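Side-chain contacts in vacuolar protein sorting 29 (Cryptosporidium parvum, PDB 2A22), which probably serves as the Vps29 subunit of a retromer-type complex in protein sorting and transport, built on a calcineurin-like phosphoesterase fold: residues A[117-121]-A[122-126]; A[138-142]-A[143-147]; A[199-203]-A[204-208]. One frame throughout, in Å; residues are numbered along the deposited sequence.

Contact 1. Residues A[117-121]-A[122-126]; sequences GLMHG and NQVLP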
ATOM      1  N   GLY A 117       2.481  -8.560   5.801  1.00 20.62           N
ATOM      2  CA  GLY A 117       1.093  -8.380   6.220  1.00 18.23           C
ATOM      3  C   GLY A 117       0.516  -7.127   5.581  1.00 18.74           C
ATOM      4  O   GLY A 117       1.211  -6.110   5.472  1.00 19.35           O
ATOM      5  N   LEU A 118      -0.743  -7.214   5.157  1.00 16.79           N
ATOM      6  CA  LEU A 118      -1.463  -6.129   4.472  1.00 16.81           C
ATOM      7  C   LEU A 118      -2.884  -5.994   5.047  1.00 19.54           C
ATOM      8  O   LEU A 118      -3.633  -6.977   5.088  1.00 18.94           O
ATOM      9  CB  LEU A 118      -1.570  -6.426   2.981  1.00 15.97           C
ATOM     10  CG  LEU A 118      -2.395  -5.428   2.151  1.00 12.40           C
ATOM     11  CD1 LEU A 118      -1.626  -4.110   2.035  1.00 11.25           C
ATOM     12  CD2 LEU A 118      -2.656  -6.056   0.773  1.00 11.26           C
ATOM     13  N   MET A 119      -3.228  -4.801   5.530  1.00 18.64           N
ATOM     14  CA  MET A 119      -4.558  -4.559   6.053  1.00 24.70           C
ATOM     15  C   MET A 119      -4.868  -3.065   5.984  1.00 22.42           C
ATOM     16  O   MET A 119      -3.961  -2.268   5.975  1.00 19.42           O
ATOM     17  CB  MET A 119      -4.695  -5.105   7.483  1.00 22.76           C
ATOM     18  CG  MET A 119      -3.723  -4.510   8.501  1.00 27.73           C
ATOM     19  SD  MET A 119      -4.102  -4.978  10.230  1.00 38.52           S
ATOM     20  CE  MET A 119      -5.779  -5.581  10.021  1.00 25.12           C
ATOM     21  N   HIS A 120      -6.145  -2.690   5.928  1.00 21.58           N
ATOM     22  CA  HIS A 120      -6.487  -1.289   5.771  1.00 21.53           C
ATOM     23  C   HIS A 120      -5.995  -0.384   6.920  1.00 22.31           C
ATOM     24  O   HIS A 120      -5.513   0.725   6.672  1.00 21.85           O
ATOM     25  CB  HIS A 120      -7.987  -1.079   5.471  1.00 22.43           C
ATOM     26  CG  HIS A 120      -8.337   0.359   5.260  1.00 21.42           C
ATOM     27  ND1 HIS A 120      -7.851   1.088   4.192  1.00 18.80           N
ATOM     28  CD2 HIS A 120      -9.046   1.226   6.021  1.00 20.08           C
ATOM     29  CE1 HIS A 120      -8.268   2.340   4.295  1.00 23.84           C
ATOM     30  NE2 HIS A 120      -8.992   2.450   5.398  1.00 20.70           N
ATOM     31  N   GLY A 121      -6.108  -0.846   8.161  1.00 20.02           N
ATOM     32  CA  GLY A 121      -5.577  -0.081   9.290  1.00 21.71           C
ATOM     33  C   GLY A 121      -6.588   0.536  10.238  1.00 25.77           C
ATOM     34  O   GLY A 121      -6.242   0.961  11.346  1.00 24.90           O
ATOM     35  N   ASN A 122      -7.848   0.584   9.816  1.00 27.27           N
ATOM     36  CA  ASN A 122      -8.889   1.139  10.652  1.00 29.87           C
ATOM     37  C   ASN A 122      -9.179   0.219  11.836  1.00 31.40           C
ATOM     38  O   ASN A 122      -9.730   0.663  12.848  1.00 30.57           O
ATOM     39  CB  ASN A 122     -10.143   1.439   9.833  1.00 31.33           C
ATOM     40  CG  ASN A 122     -10.809   0.185   9.285  1.00 33.68           C
ATOM     41  OD1 ASN A 122     -10.166  -0.707   8.730  1.00 35.55           O
ATOM     42  ND2 ASN A 122     -12.114   0.128   9.428  1.00 36.63           N
ATOM     43  N   GLN A 123      -8.774  -1.050  11.699  1.00 32.67           N
ATOM     44  CA  GLN A 123      -8.819  -2.054  12.773  1.00 35.20           C
ATOM     45  C   GLN A 123      -7.733  -1.845  13.807  1.00 36.35           C
ATOM     46  O   GLN A 123      -7.720  -2.537  14.821  1.00 38.59           O
ATOM     47  CB  GLN A 123      -8.620  -3.479  12.239  1.00 33.34           C
ATOM     48  CG  GLN A 123      -9.373  -3.848  10.943  1.00 36.69           C
ATOM     49  CD  GLN A 123      -8.586  -3.518   9.673  1.00 34.02           C
ATOM     50  OE1 GLN A 123      -7.731  -2.618   9.667  1.00 31.27           O
ATOM     51  NE2 GLN A 123      -8.890  -4.231   8.588  1.00 29.24           N
ATOM     52  N   VAL A 124      -6.794  -0.940  13.539  1.00 38.35           N
ATOM     53  CA  VAL A 124      -5.683  -0.671  14.473  1.00 39.29           C
ATOM     54  C   VAL A 124      -6.093   0.448  15.425  1.00 40.00           C
ATOM     55  O   VAL A 124      -6.374   1.561  14.986  1.00 41.00           O
ATOM     56  CB  VAL A 124      -4.374  -0.289  13.723  1.00 38.44           C
ATOM     57  CG1 VAL A 124      -3.253   0.085  14.703  1.00 37.40           C
ATOM     58  CG2 VAL A 124      -3.933  -1.422  12.796  1.00 36.74           C
ATOM     59  N   LEU A 125      -6.139   0.150  16.723  1.00 41.56           N
ATOM     60  CA  LEU A 125      -6.687   1.104  17.704  1.00 41.44           C
ATOM     61  C   LEU A 125      -5.741   1.399  18.864  1.00 41.49           C
ATOM     62  O   LEU A 125      -5.345   0.491  19.589  1.00 44.10           O
ATOM     63  CB  LEU A 125      -8.048   0.620  18.207  1.00 42.68           C
ATOM     64  CG  LEU A 125      -9.101   0.331  17.120  1.00 43.89           C
ATOM     65  CD1 LEU A 125     -10.295  -0.429  17.692  1.00 47.51           C
ATOM     66  CD2 LEU A 125      -9.546   1.624  16.397  1.00 45.50           C
ATOM     67  N   PRO A 126      -5.350   2.672  19.034  1.00 41.55           N
ATOM     68  CA  PRO A 126      -5.710   3.814  18.181  1.00 40.22           C
ATOM     69  C   PRO A 126      -4.984   3.738  16.844  1.00 39.84           C
ATOM     70  O   PRO A 126      -3.943   3.072  16.739  1.00 39.59           O
ATOM     71  CB  PRO A 126      -5.192   5.032  18.955  1.00 40.37           C
ATOM     72  CG  PRO A 126      -4.687   4.514  20.282  1.00 42.89           C
ATOM     73  CD  PRO A 126      -4.454   3.052  20.142  1.00 41.35           C
TER
HETATM   74  O   HOH W   1      -8.485  -4.212   5.683  1.00 22.63           O
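Gln123 reaches back over the chain leaving strand 114-119, and its OE1 accepts a hydrogen bond from Gly121 N at 2.8 Å. The donor lies in the plane of the Gln123 side-chain carbonyl, though the bond is bent at the hydrogen (140°). The long side chain gets there by folding at chi2 (88°), which turns its end toward the chain it has just left. Its other branch, NE2, gives a hydrogen bond to a water 2.9 Å away, and the same water accepts from His120 N, so the amide of Gln123 serves two successive backbone N-H groups, one directly and one through water. A weak further bond from NE2 runs to Glu105.

Met119 closes in on the same amide. Its CE lies 3.5 Å from Gln123 CD, the two side chains running past each other in opposite directions, while Met119 SD is 4.4 Å from Val124 CG2. Val124 also packs on Leu133 and Trp136 of helix 130-140.

Behind these contacts stands a type I turn from Gly121 to Val124, closed by Val124 N to Gly121 O at 3.0 Å. Gly121 has positive phi, which favours glycine.

His120 swings off to other partners: CG is anti to its backbone N (chi1 -178°), ND1 bonds to Thr62 O, and NE2 is hydrogen-bonded to His149 ND1. With Asp87 and His149 it outlines a possible vacant metal site, as in metallophosphoesterase relatives. The chemistry divides His120 between two tasks: where the chain leaves the strand, its N-H and that of Gly121 are satisfied by Gln123 and the water, while its ring nitrogens are kept for Thr62 O and His149.

Contact 2. Residues A[138-142]-A[143-147]; sequences RRLDC and DILVT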
ATOM      1  N   ARG A 138       2.556  -9.166  14.950  1.00 29.53           N
ATOM      2  CA  ARG A 138       2.723 -10.397  15.715  1.00 32.63           C
ATOM      3  C   ARG A 138       1.529 -11.317  15.456  1.00 30.86           C
ATOM      4  O   ARG A 138       1.697 -12.528  15.245  1.00 27.58           O
ATOM      5  CB  ARG A 138       2.874 -10.076  17.206  1.00 32.42           C
ATOM      6  CG  ARG A 138       4.244  -9.533  17.549  1.00 38.62           C
ATOM      7  CD  ARG A 138       4.505  -9.427  19.062  1.00 40.20           C
ATOM      8  NE  ARG A 138       5.481  -8.358  19.315  1.00 51.80           N
ATOM      9  CZ  ARG A 138       6.178  -8.190  20.443  1.00 54.18           C
ATOM     10  NH1 ARG A 138       6.025  -9.025  21.464  1.00 55.78           N
ATOM     11  NH2 ARG A 138       7.041  -7.180  20.545  1.00 53.51           N
ATOM     12  N   ARG A 139       0.328 -10.730  15.443  1.00 30.66           N
ATOM     13  CA  ARG A 139      -0.866 -11.500  15.128  1.00 31.58           C
ATOM     14  C   ARG A 139      -0.757 -12.129  13.753  1.00 32.76           C
ATOM     15  O   ARG A 139      -1.006 -13.337  13.597  1.00 32.97           O
ATOM     16  CB  ARG A 139      -2.124 -10.643  15.216  1.00 33.35           C
ATOM     17  CG  ARG A 139      -3.278 -11.203  14.400  1.00 39.63           C
ATOM     18  CD  ARG A 139      -4.541 -11.414  15.215  1.00 46.21           C
ATOM     19  NE  ARG A 139      -4.845 -10.254  16.045  1.00 46.64           N
ATOM     20  CZ  ARG A 139      -6.071  -9.783  16.254  1.00 51.74           C
ATOM     21  NH1 ARG A 139      -7.139 -10.359  15.674  1.00 46.63           N
ATOM     22  NH2 ARG A 139      -6.222  -8.715  17.035  1.00 49.84           N
ATOM     23  N   LEU A 140      -0.405 -11.310  12.754  1.00 30.16           N
ATOM     24  CA  LEU A 140      -0.262 -11.797  11.392  1.00 28.67           C
ATOM     25  C   LEU A 140       1.045 -12.561  11.239  1.00 28.94           C
ATOM     26  O   LEU A 140       1.238 -13.280  10.268  1.00 28.79           O
ATOM     27  CB  LEU A 140      -0.357 -10.647  10.377  1.00 28.51           C
ATOM     28  CG  LEU A 140      -1.672  -9.847  10.355  1.00 27.91           C
ATOM     29  CD1 LEU A 140      -1.636  -8.704   9.330  1.00 29.24           C
ATOM     30  CD2 LEU A 140      -2.866 -10.764  10.101  1.00 28.74           C
ATOM     31  N   ASP A 141       1.936 -12.407  12.209  1.00 28.80           N
ATOM     32  CA  ASP A 141       3.230 -13.101  12.183  1.00 30.79           C
ATOM     33  C   ASP A 141       4.021 -12.743  10.932  1.00 29.25           C
ATOM     34  O   ASP A 141       4.512 -13.630  10.211  1.00 30.53           O
ATOM     35  CB  ASP A 141       3.050 -14.632  12.274  1.00 31.86           C
ATOM     36  CG  ASP A 141       4.363 -15.347  12.594  1.00 34.88           C
ATOM     37  OD1 ASP A 141       4.997 -14.972  13.606  1.00 38.59           O
ATOM     38  OD2 ASP A 141       4.767 -16.257  11.831  1.00 35.51           O
ATOM     39  N   CYS A 142       4.119 -11.443  10.655  1.00 27.43           N
ATOM     40  CA  CYS A 142       4.790 -10.983   9.440  1.00 24.49           C
ATOM     41  C   CYS A 142       6.107 -10.258   9.756  1.00 22.92           C
ATOM     42  O   CYS A 142       6.325  -9.830  10.887  1.00 22.64           O
ATOM     43  CB  CYS A 142       3.830 -10.138   8.579  1.00 23.61           C
ATOM     44  SG  CYS A 142       3.189  -8.704   9.420  1.00 23.05           S
ATOM     45  N   ASP A 143       6.998 -10.178   8.768  1.00 20.84           N
ATOM     46  CA  ASP A 143       8.234  -9.396   8.878  1.00 18.35           C
ATOM     47  C   ASP A 143       8.021  -7.929   8.542  1.00 18.80           C
ATOM     48  O   ASP A 143       8.721  -7.070   9.045  1.00 18.54           O
ATOM     49  CB  ASP A 143       9.298  -9.957   7.937  1.00 19.57           C
ATOM     50  CG  ASP A 143       9.535 -11.415   8.167  1.00 22.96           C
ATOM     51  OD1 ASP A 143       9.874 -11.768   9.306  1.00 29.62           O
ATOM     52  OD2 ASP A 143       9.351 -12.213   7.233  1.00 23.63           O
ATOM     53  N   ILE A 144       7.069  -7.653   7.653  1.00 20.47           N
ATOM     54  CA  ILE A 144       6.764  -6.288   7.225  1.00 18.60           C
ATOM     55  C   ILE A 144       5.253  -6.139   7.258  1.00 18.92           C
ATOM     56  O   ILE A 144       4.508  -6.997   6.746  1.00 21.52           O
ATOM     57  CB  ILE A 144       7.301  -5.975   5.789  1.00 19.29           C
ATOM     58  CG1 ILE A 144       8.820  -6.223   5.684  1.00 17.30           C
ATOM     59  CG2 ILE A 144       6.923  -4.528   5.366  1.00 16.05           C
ATOM     60  CD1 ILE A 144       9.393  -6.207   4.233  1.00 16.95           C
ATOM     61  N   LEU A 145       4.791  -5.077   7.892  1.00 18.43           N
ATOM     62  CA  LEU A 145       3.358  -4.797   7.925  1.00 17.43           C
ATOM     63  C   LEU A 145       3.006  -3.529   7.137  1.00 18.18           C
ATOM     64  O   LEU A 145       3.537  -2.438   7.408  1.00 14.28           O
ATOM     65  CB  LEU A 145       2.867  -4.678   9.367  1.00 16.66           C
ATOM     66  CG  LEU A 145       1.386  -4.344   9.562  1.00 16.69           C
ATOM     67  CD1 LEU A 145       0.458  -5.507   9.083  1.00 11.48           C
ATOM     68  CD2 LEU A 145       1.089  -4.015  11.028  1.00 15.14           C
ATOM     69  N   VAL A 146       2.072  -3.681   6.194  1.00 18.74           N
ATOM     70  CA  VAL A 146       1.605  -2.563   5.365  1.00 17.31           C
ATOM     71  C   VAL A 146       0.135  -2.202   5.669  1.00 18.73           C
ATOM     72  O   VAL A 146      -0.784  -3.013   5.469  1.00 17.94           O
ATOM     73  CB  VAL A 146       1.774  -2.900   3.869  1.00 18.55           C
ATOM     74  CG1 VAL A 146       1.462  -1.653   2.981  1.00 14.19           C
ATOM     75  CG2 VAL A 146       3.205  -3.437   3.603  1.00 15.13           C
ATOM     76  N   THR A 147      -0.079  -0.984   6.148  1.00 18.05           N
ATOM     77  CA  THR A 147      -1.427  -0.517   6.473  1.00 17.48           C
ATOM     78  C   THR A 147      -1.636   0.890   5.889  1.00 19.61           C
ATOM     79  O   THR A 147      -0.664   1.577   5.531  1.00 18.11           O
ATOM     80  CB  THR A 147      -1.650  -0.474   8.004  1.00 18.92           C
ATOM     81  OG1 THR A 147      -0.789   0.522   8.575  1.00 14.69           O
ATOM     82  CG2 THR A 147      -1.334  -1.841   8.646  1.00 14.92           C
TER
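Leu140, on the last turn of helix 130-140, meets Leu145 of strand 144-147 at the return of a beta-alpha-beta unit that starts with strand 114-119. The two side chains cross at about a right angle and touch through one methyl each, Leu140 CD1 to Leu145 CD1 at 3.8 Å. Leu145 extends with CG anti to its backbone N (chi1 178°), which carries its branched end toward the helix. Leu133 of the helix also packs on Leu145, and Tyr106 and Val108 of strand 106-111, on the far side of strand 114-119, pack on Leu140, so the pair belongs to the layer between helix and sheet.

The chain turns from helix to strand through a Schellman motif. Asp141 is its C-prime residue, with phi at 59°; Cys142 N reaches Gln137 O, and Asp141 N makes a weak bond to Arg138 O. Both aspartates bind Lys115: Asp141 OD2 in a salt bridge with Lys115 NZ, Asp143 OD2 in a hydrogen bond with Lys115 N.

Cys142 fills the inner side of the bend, its sulfur standing between its own N and carbonyl carbon (chi1 59°), where SG packs 4.0 Å from Leu145 CB.

Contact 3. Residues A[199-203]-A[204-208]; sequences YDLRD and GKTNV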
ATOM      1  N   TYR A 199       7.600   7.715  -2.635  1.00 15.62           N
ATOM      2  CA  TYR A 199       7.280   8.833  -3.570  1.00 15.27           C
ATOM      3  C   TYR A 199       6.193   9.736  -2.983  1.00 15.22           C
ATOM      4  O   TYR A 199       5.225   9.240  -2.442  1.00 16.77           O
ATOM      5  CB  TYR A 199       6.832   8.313  -4.941  1.00 14.07           C
ATOM      6  CG  TYR A 199       7.955   7.596  -5.657  1.00 18.35           C
ATOM      7  CD1 TYR A 199       8.762   8.267  -6.553  1.00 16.78           C
ATOM      8  CD2 TYR A 199       8.242   6.262  -5.383  1.00 16.91           C
ATOM      9  CE1 TYR A 199       9.827   7.616  -7.193  1.00 24.07           C
ATOM     10  CE2 TYR A 199       9.277   5.605  -6.023  1.00 19.04           C
ATOM     11  CZ  TYR A 199      10.081   6.300  -6.904  1.00 20.92           C
ATOM     12  OH  TYR A 199      11.118   5.661  -7.506  1.00 20.64           O
ATOM     13  N   ASP A 200       6.382  11.047  -3.062  1.00 17.60           N
ATOM     14  CA  ASP A 200       5.312  11.990  -2.799  1.00 20.77           C
ATOM     15  C   ASP A 200       5.328  13.155  -3.791  1.00 23.40           C
ATOM     16  O   ASP A 200       6.377  13.483  -4.355  1.00 25.09           O
ATOM     17  CB  ASP A 200       5.324  12.466  -1.342  1.00 21.20           C
ATOM     18  CG  ASP A 200       6.495  13.413  -1.023  1.00 27.01           C
ATOM     19  OD1 ASP A 200       7.600  13.240  -1.548  1.00 29.10           O
ATOM     20  OD2 ASP A 200       6.309  14.318  -0.198  1.00 30.86           O
ATOM     21  N   LEU A 201       4.153  13.740  -4.023  1.00 22.53           N
ATOM     22  CA  LEU A 201       4.005  14.842  -4.947  1.00 22.17           C
ATOM     23  C   LEU A 201       3.691  16.111  -4.167  1.00 23.98           C
ATOM     24  O   LEU A 201       2.640  16.211  -3.548  1.00 23.09           O
ATOM     25  CB  LEU A 201       2.876  14.560  -5.962  1.00 20.48           C
ATOM     26  CG  LEU A 201       2.521  15.650  -7.008  1.00 21.61           C
ATOM     27  CD1 LEU A 201       3.737  16.068  -7.804  1.00 24.26           C
ATOM     28  CD2 LEU A 201       1.475  15.135  -7.974  1.00 21.38           C
ATOM     29  N   ARG A 202       4.611  17.065  -4.197  1.00 26.29           N
ATOM     30  CA  ARG A 202       4.439  18.368  -3.535  1.00 30.06           C
ATOM     31  C   ARG A 202       4.860  19.479  -4.516  1.00 30.30           C
ATOM     32  O   ARG A 202       5.881  19.366  -5.216  1.00 27.43           O
ATOM     33  CB  ARG A 202       5.255  18.441  -2.245  1.00 29.41           C
ATOM     34  CG  ARG A 202       4.748  17.473  -1.135  1.00 36.01           C
ATOM     35  CD  ARG A 202       5.572  17.483   0.174  1.00 38.42           C
ATOM     36  NE  ARG A 202       6.977  17.090  -0.025  1.00 46.14           N
ATOM     37  CZ  ARG A 202       8.010  17.932   0.057  1.00 50.93           C
ATOM     38  NH1 ARG A 202       7.812  19.220   0.348  1.00 53.88           N
ATOM     39  NH2 ARG A 202       9.245  17.492  -0.156  1.00 48.34           N
ATOM     40  N   ASP A 203       4.024  20.510  -4.612  1.00 30.92           N
ATOM     41  CA  ASP A 203       4.305  21.682  -5.451  1.00 30.08           C
ATOM     42  C   ASP A 203       4.599  21.282  -6.874  1.00 28.41           C
ATOM     43  O   ASP A 203       5.541  21.786  -7.473  1.00 27.18           O
ATOM     44  CB  ASP A 203       5.494  22.462  -4.870  1.00 30.55           C
ATOM     45  CG  ASP A 203       5.292  22.801  -3.398  1.00 35.08           C
ATOM     46  OD1 ASP A 203       4.212  23.369  -3.063  1.00 32.44           O
ATOM     47  OD2 ASP A 203       6.207  22.494  -2.593  1.00 34.96           O
ATOM     48  N   GLY A 204       3.808  20.357  -7.406  1.00 26.22           N
ATOM     49  CA  GLY A 204       3.980  19.942  -8.791  1.00 25.76           C
ATOM     50  C   GLY A 204       5.152  18.997  -9.034  1.00 26.88           C
ATOM     51  O   GLY A 204       5.329  18.512 -10.144  1.00 28.94           O
ATOM     52  N   LYS A 205       5.939  18.704  -8.000  1.00 25.80           N
ATOM     53  CA  LYS A 205       7.167  17.922  -8.170  1.00 27.05           C
ATOM     54  C   LYS A 205       7.112  16.604  -7.408  1.00 23.52           C
ATOM     55  O   LYS A 205       6.760  16.577  -6.223  1.00 20.46           O
ATOM     56  CB  LYS A 205       8.383  18.736  -7.711  1.00 28.23           C
ATOM     57  CG  LYS A 205       9.739  18.095  -8.025  1.00 31.74           C
ATOM     58  CD  LYS A 205      10.898  18.775  -7.238  1.00 34.07           C
ATOM     59  CE  LYS A 205      12.310  18.251  -7.668  1.00 37.80           C
ATOM     60  NZ  LYS A 205      12.398  17.946  -9.150  1.00 39.37           N
ATOM     61  N   THR A 206       7.434  15.510  -8.098  1.00 21.09           N
ATOM     62  CA  THR A 206       7.547  14.214  -7.448  1.00 21.73           C
ATOM     63  C   THR A 206       8.922  14.112  -6.775  1.00 21.31           C
ATOM     64  O   THR A 206       9.947  14.298  -7.419  1.00 22.32           O
ATOM     65  CB  THR A 206       7.355  13.047  -8.444  1.00 22.39           C
ATOM     66  OG1 THR A 206       6.058  13.134  -9.056  1.00 21.97           O
ATOM     67  CG2 THR A 206       7.441  11.693  -7.716  1.00 19.65           C
ATOM     68  N   ASN A 207       8.922  13.867  -5.474  1.00 21.12           N
ATOM     69  CA  ASN A 207      10.131  13.577  -4.695  1.00 22.06           C
ATOM     70  C   ASN A 207      10.258  12.074  -4.361  1.00 22.40           C
ATOM     71  O   ASN A 207       9.238  11.411  -4.190  1.00 22.35           O
ATOM     72  CB  ASN A 207      10.101  14.376  -3.383  1.00 22.29           C
ATOM     73  CG  ASN A 207       9.860  15.868  -3.609  1.00 33.83           C
ATOM     74  OD1 ASN A 207      10.762  16.587  -4.064  1.00 38.02           O
ATOM     75  ND2 ASN A 207       8.626  16.340  -3.300  1.00 33.66           N
ATOM     76  N   VAL A 208      11.495  11.564  -4.239  1.00 22.73           N
ATOM     77  CA  VAL A 208      11.774  10.207  -3.710  1.00 22.51           C
ATOM     78  C   VAL A 208      12.620  10.284  -2.470  1.00 23.29           C
ATOM     79  O   VAL A 208      13.591  11.023  -2.417  1.00 26.68           O
ATOM     80  CB  VAL A 208      12.585   9.309  -4.655  1.00 23.11           C
ATOM     81  CG1 VAL A 208      12.306   7.829  -4.354  1.00 22.08           C
ATOM     82  CG2 VAL A 208      12.236   9.601  -6.044  1.00 30.03           C
TER
HETATM   83  O   HOH W   2       8.510  19.419  -4.581  1.00 47.15           O
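Tyr199 and Val208 lie paired at the inner end of a beta hairpin, strands 193-202 and 205-214, whose type I' turn runs from Arg202 to Lys205. Here the packing is close. The two side chains lie next to each other and point the same way, with Val208 CG1 over one face of the phenol ring, 3.9 Å from the Tyr199 ring centroid, in a CH-pi contact displaced toward the rim. The second methyl, Val208 CG2, comes to 3.3 Å from Tyr199 CE1, and Thr206 CG2 meets the ring at its edge. Phe184 of strand 183-190 stacks on Tyr199. On the same face, Leu201 is turned toward the bend, CD1 lying 3.4 Å from Lys205 C.

Backbone pairing joins the two ends. In the hydrogen-bonded pair Asp200-Asn207, Asn207 N gives to Asp200 O at 2.8 Å, and Asp200 N returns the bond; Arg202 and Lys205 repeat the pattern beside the turn.

The other face is polar. Asp200 OD1 still packs closely, 3.3 Å from Asn207 CB, but toward Arg202, Lys205 and the turn the contact is looser. The chain of Arg202, bent at chi3 (-61°), brings NE back along its own strand to Asp200 OD2 in a salt bridge of 2.9 Å. NE approaches OD2 from its syn side but out of the carboxylate plane, while OD2 lies close to the plane of the guanidinium. Lys205 leads away from the partner strand, and Asp203 and Gly204 at the exposed turn both have positive phi. A water donates to Arg202 O at 2.7 Å and accepts a weak bond from Asn207 ND2.

Contacts 1 and 2 are buried and share one beta-alpha-beta unit: strand 114-119 leads into the loop of contact 1, helix 130-140 follows, and contact 2 returns the chain to strand 144-147 beside the first. They touch directly, Gly117 probably bonding through its N to Ile144 O and through its O to Val146 N. Contact 3 lies apart in the other sheet, on the surface, with its centre about 26 Å from that of contact 1 and 28 Å from that of contact 2. Chemistry follows position: side-chain amide and water grip backbone in contact 1, methyl and sulfur packing dominates contact 2, and contact 3 combines strand pairing with an aromatic face and a polar one.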